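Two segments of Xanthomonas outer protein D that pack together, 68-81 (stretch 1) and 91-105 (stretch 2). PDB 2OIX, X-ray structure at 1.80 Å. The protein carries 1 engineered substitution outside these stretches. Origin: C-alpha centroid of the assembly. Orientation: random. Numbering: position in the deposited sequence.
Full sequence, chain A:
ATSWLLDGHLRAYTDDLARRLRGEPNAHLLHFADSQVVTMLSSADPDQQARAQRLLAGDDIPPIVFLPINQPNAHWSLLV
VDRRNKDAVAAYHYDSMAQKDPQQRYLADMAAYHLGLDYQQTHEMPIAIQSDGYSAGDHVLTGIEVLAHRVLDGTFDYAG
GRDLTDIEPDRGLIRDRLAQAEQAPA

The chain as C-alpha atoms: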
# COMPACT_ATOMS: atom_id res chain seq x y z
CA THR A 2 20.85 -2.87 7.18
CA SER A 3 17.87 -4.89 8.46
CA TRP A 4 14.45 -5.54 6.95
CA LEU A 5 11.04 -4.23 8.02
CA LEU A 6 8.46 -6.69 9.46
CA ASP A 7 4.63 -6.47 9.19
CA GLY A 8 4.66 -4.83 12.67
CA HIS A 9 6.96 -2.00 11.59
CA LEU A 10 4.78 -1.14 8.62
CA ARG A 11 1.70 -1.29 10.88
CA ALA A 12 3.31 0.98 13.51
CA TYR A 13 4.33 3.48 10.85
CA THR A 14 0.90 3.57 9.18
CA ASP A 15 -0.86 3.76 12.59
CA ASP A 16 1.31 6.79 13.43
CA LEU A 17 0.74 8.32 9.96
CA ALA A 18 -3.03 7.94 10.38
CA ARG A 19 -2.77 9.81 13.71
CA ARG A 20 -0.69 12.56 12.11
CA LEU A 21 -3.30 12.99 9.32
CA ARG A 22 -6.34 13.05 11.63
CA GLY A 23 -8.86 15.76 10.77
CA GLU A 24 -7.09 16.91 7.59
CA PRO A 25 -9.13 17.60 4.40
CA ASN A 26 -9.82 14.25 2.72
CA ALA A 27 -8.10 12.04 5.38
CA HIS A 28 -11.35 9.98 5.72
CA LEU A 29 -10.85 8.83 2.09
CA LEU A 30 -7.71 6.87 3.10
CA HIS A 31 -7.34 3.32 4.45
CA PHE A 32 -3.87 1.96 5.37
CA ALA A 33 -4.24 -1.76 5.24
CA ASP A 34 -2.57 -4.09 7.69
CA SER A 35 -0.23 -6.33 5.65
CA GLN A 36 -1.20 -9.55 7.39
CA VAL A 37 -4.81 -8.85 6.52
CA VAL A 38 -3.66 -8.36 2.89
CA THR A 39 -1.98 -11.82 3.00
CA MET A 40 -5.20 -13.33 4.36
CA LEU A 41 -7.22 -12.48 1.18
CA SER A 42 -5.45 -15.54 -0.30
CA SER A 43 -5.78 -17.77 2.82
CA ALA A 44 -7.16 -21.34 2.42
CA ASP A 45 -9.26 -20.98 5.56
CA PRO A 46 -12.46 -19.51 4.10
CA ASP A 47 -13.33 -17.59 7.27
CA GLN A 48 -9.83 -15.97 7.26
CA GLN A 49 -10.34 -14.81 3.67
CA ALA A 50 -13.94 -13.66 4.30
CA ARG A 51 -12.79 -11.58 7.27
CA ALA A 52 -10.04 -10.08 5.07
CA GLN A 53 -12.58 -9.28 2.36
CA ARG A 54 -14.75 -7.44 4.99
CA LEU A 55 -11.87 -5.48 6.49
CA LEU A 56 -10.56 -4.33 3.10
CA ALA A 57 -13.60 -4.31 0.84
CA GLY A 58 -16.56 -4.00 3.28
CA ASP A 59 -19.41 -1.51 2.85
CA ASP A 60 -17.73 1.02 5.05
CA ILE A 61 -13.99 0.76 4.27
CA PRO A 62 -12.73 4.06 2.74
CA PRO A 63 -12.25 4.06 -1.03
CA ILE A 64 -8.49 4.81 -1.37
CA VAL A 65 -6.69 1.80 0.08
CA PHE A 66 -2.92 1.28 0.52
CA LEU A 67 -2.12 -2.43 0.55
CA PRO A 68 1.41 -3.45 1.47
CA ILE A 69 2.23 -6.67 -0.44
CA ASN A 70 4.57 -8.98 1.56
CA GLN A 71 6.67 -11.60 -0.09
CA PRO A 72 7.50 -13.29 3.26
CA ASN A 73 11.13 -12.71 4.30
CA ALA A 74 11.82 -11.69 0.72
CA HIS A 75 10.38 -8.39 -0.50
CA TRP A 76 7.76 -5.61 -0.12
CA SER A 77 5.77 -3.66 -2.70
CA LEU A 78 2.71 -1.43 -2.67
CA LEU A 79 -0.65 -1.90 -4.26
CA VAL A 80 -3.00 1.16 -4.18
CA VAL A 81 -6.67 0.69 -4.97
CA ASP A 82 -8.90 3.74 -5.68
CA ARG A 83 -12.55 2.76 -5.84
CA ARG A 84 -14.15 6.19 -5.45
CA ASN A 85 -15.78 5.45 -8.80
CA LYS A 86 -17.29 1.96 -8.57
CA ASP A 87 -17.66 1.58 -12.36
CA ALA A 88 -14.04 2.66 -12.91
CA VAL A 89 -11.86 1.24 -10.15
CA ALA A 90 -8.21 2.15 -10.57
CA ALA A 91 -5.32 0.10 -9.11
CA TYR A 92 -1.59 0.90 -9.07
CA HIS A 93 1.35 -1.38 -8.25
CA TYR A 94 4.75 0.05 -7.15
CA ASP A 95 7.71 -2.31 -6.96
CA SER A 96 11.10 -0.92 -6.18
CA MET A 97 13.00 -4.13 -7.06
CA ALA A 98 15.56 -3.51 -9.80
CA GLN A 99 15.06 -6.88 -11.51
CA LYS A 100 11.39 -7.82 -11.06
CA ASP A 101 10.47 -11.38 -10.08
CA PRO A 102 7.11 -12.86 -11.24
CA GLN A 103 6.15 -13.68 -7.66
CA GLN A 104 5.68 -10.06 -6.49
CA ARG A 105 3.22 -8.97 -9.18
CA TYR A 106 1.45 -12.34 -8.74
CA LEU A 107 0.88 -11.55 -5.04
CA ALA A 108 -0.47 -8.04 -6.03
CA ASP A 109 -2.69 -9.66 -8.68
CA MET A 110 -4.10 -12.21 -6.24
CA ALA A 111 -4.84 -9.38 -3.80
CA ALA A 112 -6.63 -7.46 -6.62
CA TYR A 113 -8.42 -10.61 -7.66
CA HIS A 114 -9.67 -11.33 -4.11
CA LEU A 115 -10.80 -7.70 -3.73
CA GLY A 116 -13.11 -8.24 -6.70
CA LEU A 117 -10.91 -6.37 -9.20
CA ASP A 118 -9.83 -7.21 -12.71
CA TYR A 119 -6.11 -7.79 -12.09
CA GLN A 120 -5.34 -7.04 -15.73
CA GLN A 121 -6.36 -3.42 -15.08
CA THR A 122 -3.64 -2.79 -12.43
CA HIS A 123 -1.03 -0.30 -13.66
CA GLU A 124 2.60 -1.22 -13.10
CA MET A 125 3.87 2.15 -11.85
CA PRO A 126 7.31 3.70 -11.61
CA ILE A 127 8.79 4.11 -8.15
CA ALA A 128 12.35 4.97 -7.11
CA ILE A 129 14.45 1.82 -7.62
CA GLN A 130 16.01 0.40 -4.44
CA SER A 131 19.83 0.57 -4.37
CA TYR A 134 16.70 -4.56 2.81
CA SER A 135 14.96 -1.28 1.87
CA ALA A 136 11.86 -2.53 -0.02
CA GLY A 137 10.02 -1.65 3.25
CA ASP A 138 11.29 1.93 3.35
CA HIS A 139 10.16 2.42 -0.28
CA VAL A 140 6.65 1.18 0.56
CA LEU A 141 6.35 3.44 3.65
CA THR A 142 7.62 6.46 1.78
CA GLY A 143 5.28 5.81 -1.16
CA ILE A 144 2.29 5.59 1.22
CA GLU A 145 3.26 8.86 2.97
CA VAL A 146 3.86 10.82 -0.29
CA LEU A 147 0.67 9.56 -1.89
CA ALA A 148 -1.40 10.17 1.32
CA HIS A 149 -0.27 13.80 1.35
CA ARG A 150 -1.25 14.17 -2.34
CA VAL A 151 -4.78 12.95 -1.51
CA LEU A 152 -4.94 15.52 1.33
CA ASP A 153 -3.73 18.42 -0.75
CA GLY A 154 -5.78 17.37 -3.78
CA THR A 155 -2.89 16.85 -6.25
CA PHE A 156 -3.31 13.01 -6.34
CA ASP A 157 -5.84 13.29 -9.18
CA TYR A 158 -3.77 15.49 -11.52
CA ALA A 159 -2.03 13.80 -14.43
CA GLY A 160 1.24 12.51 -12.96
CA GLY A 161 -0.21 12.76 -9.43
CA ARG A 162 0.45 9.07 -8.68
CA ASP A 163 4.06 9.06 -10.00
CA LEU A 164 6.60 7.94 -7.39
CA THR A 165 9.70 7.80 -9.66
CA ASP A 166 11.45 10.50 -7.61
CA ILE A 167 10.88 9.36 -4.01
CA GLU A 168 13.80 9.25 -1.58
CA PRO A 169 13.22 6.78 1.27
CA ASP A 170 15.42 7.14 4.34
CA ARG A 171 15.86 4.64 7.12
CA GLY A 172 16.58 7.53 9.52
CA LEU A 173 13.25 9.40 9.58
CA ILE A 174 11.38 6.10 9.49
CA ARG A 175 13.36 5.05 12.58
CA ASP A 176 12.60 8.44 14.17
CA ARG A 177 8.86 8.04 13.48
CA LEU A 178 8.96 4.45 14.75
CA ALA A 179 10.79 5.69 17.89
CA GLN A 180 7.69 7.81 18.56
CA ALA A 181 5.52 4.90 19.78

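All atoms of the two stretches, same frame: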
# COMPACT_ATOMS: atom_id res chain seq x y z
N PRO A 68 0.02 -3.00 1.54
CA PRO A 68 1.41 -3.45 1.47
C PRO A 68 1.36 -4.94 1.08
O PRO A 68 0.58 -5.71 1.65
CB PRO A 68 1.95 -3.23 2.88
CG PRO A 68 0.91 -2.27 3.56
CD PRO A 68 -0.40 -2.75 2.94
N ILE A 69 2.16 -5.31 0.08
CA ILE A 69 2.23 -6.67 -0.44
C ILE A 69 3.54 -7.32 0.07
O ILE A 69 4.59 -6.92 -0.36
CB ILE A 69 2.17 -6.66 -1.98
CG1 ILE A 69 0.93 -5.90 -2.51
CG2 ILE A 69 2.18 -8.09 -2.54
CD1 ILE A 69 -0.39 -6.38 -2.03
N ASN A 70 3.44 -8.29 0.97
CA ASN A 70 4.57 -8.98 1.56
C ASN A 70 4.92 -10.24 0.81
O ASN A 70 4.11 -11.14 0.72
CB ASN A 70 4.26 -9.33 3.03
CG ASN A 70 5.47 -9.75 3.80
OD1 ASN A 70 6.61 -9.61 3.35
ND2 ASN A 70 5.24 -10.21 5.02
N GLN A 71 6.12 -10.32 0.28
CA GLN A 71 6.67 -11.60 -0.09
C GLN A 71 7.51 -12.03 1.12
O GLN A 71 8.56 -11.45 1.36
CB GLN A 71 7.49 -11.54 -1.39
CG GLN A 71 7.78 -12.92 -1.98
CD GLN A 71 8.65 -12.91 -3.26
OE1 GLN A 71 9.30 -13.91 -3.57
NE2 GLN A 71 8.65 -11.82 -4.00
N PRO A 72 7.01 -13.00 1.90
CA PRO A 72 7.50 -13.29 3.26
C PRO A 72 9.00 -13.51 3.30
O PRO A 72 9.53 -14.32 2.54
CB PRO A 72 6.75 -14.58 3.62
CG PRO A 72 5.49 -14.52 2.81
CD PRO A 72 5.90 -13.89 1.51
N ASN A 73 9.67 -12.74 4.17
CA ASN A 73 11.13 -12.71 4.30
C ASN A 73 11.87 -12.50 2.99
O ASN A 73 13.03 -12.92 2.85
CB ASN A 73 11.66 -14.00 4.96
CG ASN A 73 10.91 -14.36 6.20
OD1 ASN A 73 9.76 -14.81 6.14
ND2 ASN A 73 11.55 -14.18 7.36
N ALA A 74 11.22 -11.84 2.04
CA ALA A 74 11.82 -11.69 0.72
C ALA A 74 11.75 -10.25 0.19
O ALA A 74 12.77 -9.70 -0.24
CB ALA A 74 11.18 -12.69 -0.30
N HIS A 75 10.57 -9.64 0.22
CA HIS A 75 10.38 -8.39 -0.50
C HIS A 75 9.07 -7.71 -0.11
O HIS A 75 8.18 -8.39 0.38
CB HIS A 75 10.41 -8.68 -2.01
CG HIS A 75 10.39 -7.47 -2.88
ND1 HIS A 75 11.22 -6.39 -2.68
CD2 HIS A 75 9.67 -7.17 -3.99
CE1 HIS A 75 11.01 -5.49 -3.61
NE2 HIS A 75 10.07 -5.94 -4.43
N TRP A 76 9.00 -6.39 -0.28
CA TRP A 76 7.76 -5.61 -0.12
C TRP A 76 7.45 -4.80 -1.39
O TRP A 76 8.34 -4.23 -2.01
CB TRP A 76 7.86 -4.57 0.97
CG TRP A 76 7.87 -5.08 2.39
CD1 TRP A 76 8.97 -5.24 3.19
CD2 TRP A 76 6.75 -5.48 3.16
NE1 TRP A 76 8.60 -5.73 4.44
CE2 TRP A 76 7.23 -5.87 4.45
CE3 TRP A 76 5.36 -5.54 2.90
CZ2 TRP A 76 6.39 -6.31 5.46
CZ3 TRP A 76 4.51 -6.00 3.93
CH2 TRP A 76 5.03 -6.37 5.18
N SER A 77 6.17 -4.65 -1.71
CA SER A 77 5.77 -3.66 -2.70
C SER A 77 4.41 -3.06 -2.24
O SER A 77 3.87 -3.43 -1.18
CB SER A 77 5.69 -4.29 -4.06
OG SER A 77 4.67 -5.27 -4.01
N LEU A 78 3.88 -2.15 -3.05
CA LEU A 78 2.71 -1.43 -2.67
C LEU A 78 1.66 -1.51 -3.75
O LEU A 78 1.91 -1.15 -4.95
CB LEU A 78 3.03 0.02 -2.45
CG LEU A 78 1.85 0.95 -2.14
CD1 LEU A 78 1.11 0.49 -0.85
CD2 LEU A 78 2.31 2.44 -2.08
N LEU A 79 0.47 -1.95 -3.35
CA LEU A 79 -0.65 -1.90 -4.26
C LEU A 79 -1.61 -0.80 -3.73
O LEU A 79 -2.02 -0.85 -2.58
CB LEU A 79 -1.41 -3.24 -4.27
CG LEU A 79 -2.57 -3.23 -5.20
CD1 LEU A 79 -2.03 -3.06 -6.68
CD2 LEU A 79 -3.45 -4.48 -5.01
N VAL A 80 -2.04 0.12 -4.59
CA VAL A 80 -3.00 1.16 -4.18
C VAL A 80 -4.29 0.92 -4.96
O VAL A 80 -4.29 0.74 -6.21
CB VAL A 80 -2.44 2.60 -4.41
CG1 VAL A 80 -3.49 3.68 -4.03
CG2 VAL A 80 -1.18 2.80 -3.64
N VAL A 81 -5.40 0.90 -4.27
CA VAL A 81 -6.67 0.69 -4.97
C VAL A 81 -7.59 1.91 -4.72
O VAL A 81 -7.81 2.26 -3.56
CB VAL A 81 -7.39 -0.60 -4.49
CG1 VAL A 81 -8.76 -0.63 -4.99
CG2 VAL A 81 -6.65 -1.89 -4.89
N ALA A 91 -6.26 0.82 -9.99
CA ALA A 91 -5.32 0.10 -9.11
C ALA A 91 -3.91 0.29 -9.65
O ALA A 91 -3.69 0.29 -10.89
CB ALA A 91 -5.75 -1.39 -9.05
N TYR A 92 -2.93 0.51 -8.74
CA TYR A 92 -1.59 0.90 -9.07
C TYR A 92 -0.62 0.06 -8.26
O TYR A 92 -0.76 -0.04 -7.03
CB TYR A 92 -1.33 2.36 -8.67
CG TYR A 92 -2.38 3.32 -9.24
CD1 TYR A 92 -2.20 3.90 -10.53
CD2 TYR A 92 -3.53 3.66 -8.50
CE1 TYR A 92 -3.20 4.79 -11.08
CE2 TYR A 92 -4.54 4.57 -9.05
CZ TYR A 92 -4.34 5.08 -10.33
OH TYR A 92 -5.23 5.95 -10.84
N HIS A 93 0.31 -0.59 -8.94
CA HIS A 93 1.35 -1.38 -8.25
C HIS A 93 2.74 -0.77 -8.38
O HIS A 93 3.21 -0.51 -9.51
CB HIS A 93 1.30 -2.84 -8.75
CG HIS A 93 2.23 -3.76 -8.01
ND1 HIS A 93 3.16 -4.56 -8.64
CD2 HIS A 93 2.36 -4.02 -6.68
CE1 HIS A 93 3.86 -5.24 -7.74
NE2 HIS A 93 3.40 -4.91 -6.54
N TYR A 94 3.41 -0.55 -7.24
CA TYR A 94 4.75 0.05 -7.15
C TYR A 94 5.70 -1.00 -6.57
O TYR A 94 5.51 -1.50 -5.45
CB TYR A 94 4.76 1.31 -6.28
CG TYR A 94 3.69 2.38 -6.65
CD1 TYR A 94 4.03 3.43 -7.50
CD2 TYR A 94 2.42 2.39 -6.08
CE1 TYR A 94 3.13 4.44 -7.84
CE2 TYR A 94 1.47 3.41 -6.40
CZ TYR A 94 1.86 4.45 -7.28
OH TYR A 94 0.98 5.45 -7.62
N ASP A 95 6.68 -1.36 -7.38
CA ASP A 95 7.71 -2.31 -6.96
C ASP A 95 9.09 -1.71 -7.16
O ASP A 95 9.44 -1.31 -8.27
CB ASP A 95 7.52 -3.62 -7.75
CG ASP A 95 8.48 -4.74 -7.30
OD1 ASP A 95 8.25 -5.90 -7.68
OD2 ASP A 95 9.49 -4.47 -6.60
N SER A 96 9.89 -1.64 -6.11
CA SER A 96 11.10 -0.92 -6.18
C SER A 96 12.26 -1.83 -6.60
O SER A 96 13.44 -1.38 -6.71
CB SER A 96 11.34 -0.34 -4.80
OG SER A 96 11.46 -1.37 -3.83
N MET A 97 11.96 -3.12 -6.80
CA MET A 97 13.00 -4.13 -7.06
C MET A 97 13.52 -3.93 -8.46
O MET A 97 12.74 -3.93 -9.41
CB MET A 97 12.48 -5.56 -6.91
CG MET A 97 13.61 -6.63 -6.90
SD MET A 97 13.02 -8.36 -6.79
CE MET A 97 12.99 -8.56 -5.00
N ALA A 98 14.84 -3.78 -8.55
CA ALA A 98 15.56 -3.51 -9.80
C ALA A 98 15.26 -4.52 -10.91
O ALA A 98 14.90 -4.15 -12.04
CB ALA A 98 17.06 -3.44 -9.53
N GLN A 99 15.44 -5.81 -10.60
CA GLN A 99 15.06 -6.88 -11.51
C GLN A 99 13.84 -7.60 -10.94
O GLN A 99 13.96 -8.46 -10.05
CB GLN A 99 16.23 -7.83 -11.78
CG GLN A 99 17.27 -7.26 -12.75
CD GLN A 99 18.63 -7.90 -12.60
OE1 GLN A 99 18.91 -8.55 -11.59
NE2 GLN A 99 19.50 -7.72 -13.60
N LYS A 100 12.67 -7.23 -11.46
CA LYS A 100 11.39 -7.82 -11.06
C LYS A 100 11.42 -9.34 -11.12
O LYS A 100 12.11 -9.95 -11.95
CB LYS A 100 10.23 -7.26 -11.91
CG LYS A 100 9.60 -5.92 -11.43
CD LYS A 100 10.60 -4.75 -11.31
CE LYS A 100 9.93 -3.44 -10.88
NZ LYS A 100 10.89 -2.30 -10.62
N ASP A 101 10.66 -9.93 -10.20
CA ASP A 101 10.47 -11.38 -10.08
C ASP A 101 8.97 -11.62 -10.29
O ASP A 101 8.17 -10.80 -9.79
CB ASP A 101 10.86 -11.78 -8.66
CG ASP A 101 10.42 -13.16 -8.29
OD1 ASP A 101 10.90 -14.12 -8.90
OD2 ASP A 101 9.60 -13.28 -7.35
N PRO A 102 8.57 -12.71 -10.99
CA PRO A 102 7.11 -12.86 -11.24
C PRO A 102 6.31 -13.02 -9.97
O PRO A 102 5.12 -12.69 -9.95
CB PRO A 102 7.00 -14.12 -12.13
CG PRO A 102 8.36 -14.80 -12.04
CD PRO A 102 9.37 -13.83 -11.52
N GLN A 103 6.94 -13.45 -8.88
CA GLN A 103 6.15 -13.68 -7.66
C GLN A 103 5.49 -12.41 -7.13
O GLN A 103 4.31 -12.45 -6.77
CB GLN A 103 6.88 -14.46 -6.53
CG GLN A 103 5.82 -15.02 -5.52
CD GLN A 103 6.34 -15.85 -4.36
OE1 GLN A 103 7.36 -16.54 -4.47
NE2 GLN A 103 5.64 -15.77 -3.21
N GLN A 104 6.21 -11.30 -7.12
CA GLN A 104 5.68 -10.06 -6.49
C GLN A 104 4.40 -9.53 -7.15
O GLN A 104 3.40 -9.25 -6.47
CB GLN A 104 6.78 -8.97 -6.46
CG GLN A 104 6.41 -7.85 -5.45
CD GLN A 104 6.57 -8.27 -3.97
OE1 GLN A 104 7.17 -9.28 -3.67
NE2 GLN A 104 6.07 -7.46 -3.06
N ARG A 105 4.41 -9.44 -8.49
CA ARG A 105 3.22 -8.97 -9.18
C ARG A 105 2.09 -10.00 -9.06
O ARG A 105 0.94 -9.61 -8.96
CB ARG A 105 3.52 -8.63 -10.64
CG ARG A 105 2.33 -8.23 -11.45
CD ARG A 105 1.62 -6.95 -10.98
NE ARG A 105 0.35 -6.84 -11.70
CZ ARG A 105 0.08 -5.97 -12.68
NH1 ARG A 105 0.97 -5.06 -13.07
NH2 ARG A 105 -1.10 -6.01 -13.26
O HOH W 1 9.05 -1.96 -3.32

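Stretch 2 enters the contact as a strand, 91-94, lying against strand 75-81 at a closest axial approach of 4.7 Å; the 168° between their directions makes the pairing antiparallel. A91 sits opposite V81 in a non-hydrogen-bonded pair, and its CB lies 4.3 Å from V81 CG2, a small apolar contact on the sheet face that L79 and H93 share.

Y92 forms the first hydrogen-bonded pair. Its N donates to V80 O at 2.9 Å and its O accepts from V80 N at 2.8 Å, both near-linear enough (152° and 166°) to fix the register.

H93 comes next and faces L79 with a CA-CA distance of 4.5 Å. Its CA-to-CB bond points to the face shared with L79, but with chi1 at t the end of the side chain comes nearer to stretch 1, so that H93 NE2 lies 2.9 Å from S77 OG in a hydrogen bond in which either could be the donor.

Y94 repeats the pattern of Y92, now with L78: Y94 N to L78 O is 2.8 Å, and L78 N to Y94 O is 3.0 Å. The side chains of these two pairs share the other face, where Y94 CD2 lies 4.0 Å from L78 CD2 and Y94 CE2 3.9 Å from V80 CG2. Tyrosine suits this buried face because the ring packs against aliphatic carbons while each hydroxyl is hydrogen-bonded elsewhere in the structure.

D95 is buried, and its OD2 accepts two hydrogen bonds, from H75 NE2 at 2.7 Å (166°) and from M97 N at 2.8 Å. One oxygen thus ties the imidazole to the turn that follows the strand. Water 1 bridges the stretches nearby, donating to W76 O at 2.7 Å and to S96 OG at 2.5 Å. M97 then covers one face of the H75 ring; its CE is 3.6 Å from the ring centroid and 12° off the normal, a CH-pi contact made possible by the long, flexible thioether.

The chain moves off through exposed residues 98-100, although K100 NZ steadies the loop by donating to D95 O at 2.9 Å and M97 O at 2.7 Å. D101 caps the helix, its OD2 accepting a weak bond from Q103 N at 3.1 Å.

Q104 has the largest covered area of either stretch, 109 of the 858 Å² buried in total. Its amide serves as both donor and acceptor: NE2 donates to S77 OG at 2.8 Å (174°) and weakly to I69 O at 3.1 Å (123°), while OE1 accepts from Q71 NE2 at 3.0 Å (164°). The helix is thereby pinned to both strands of stretch 1.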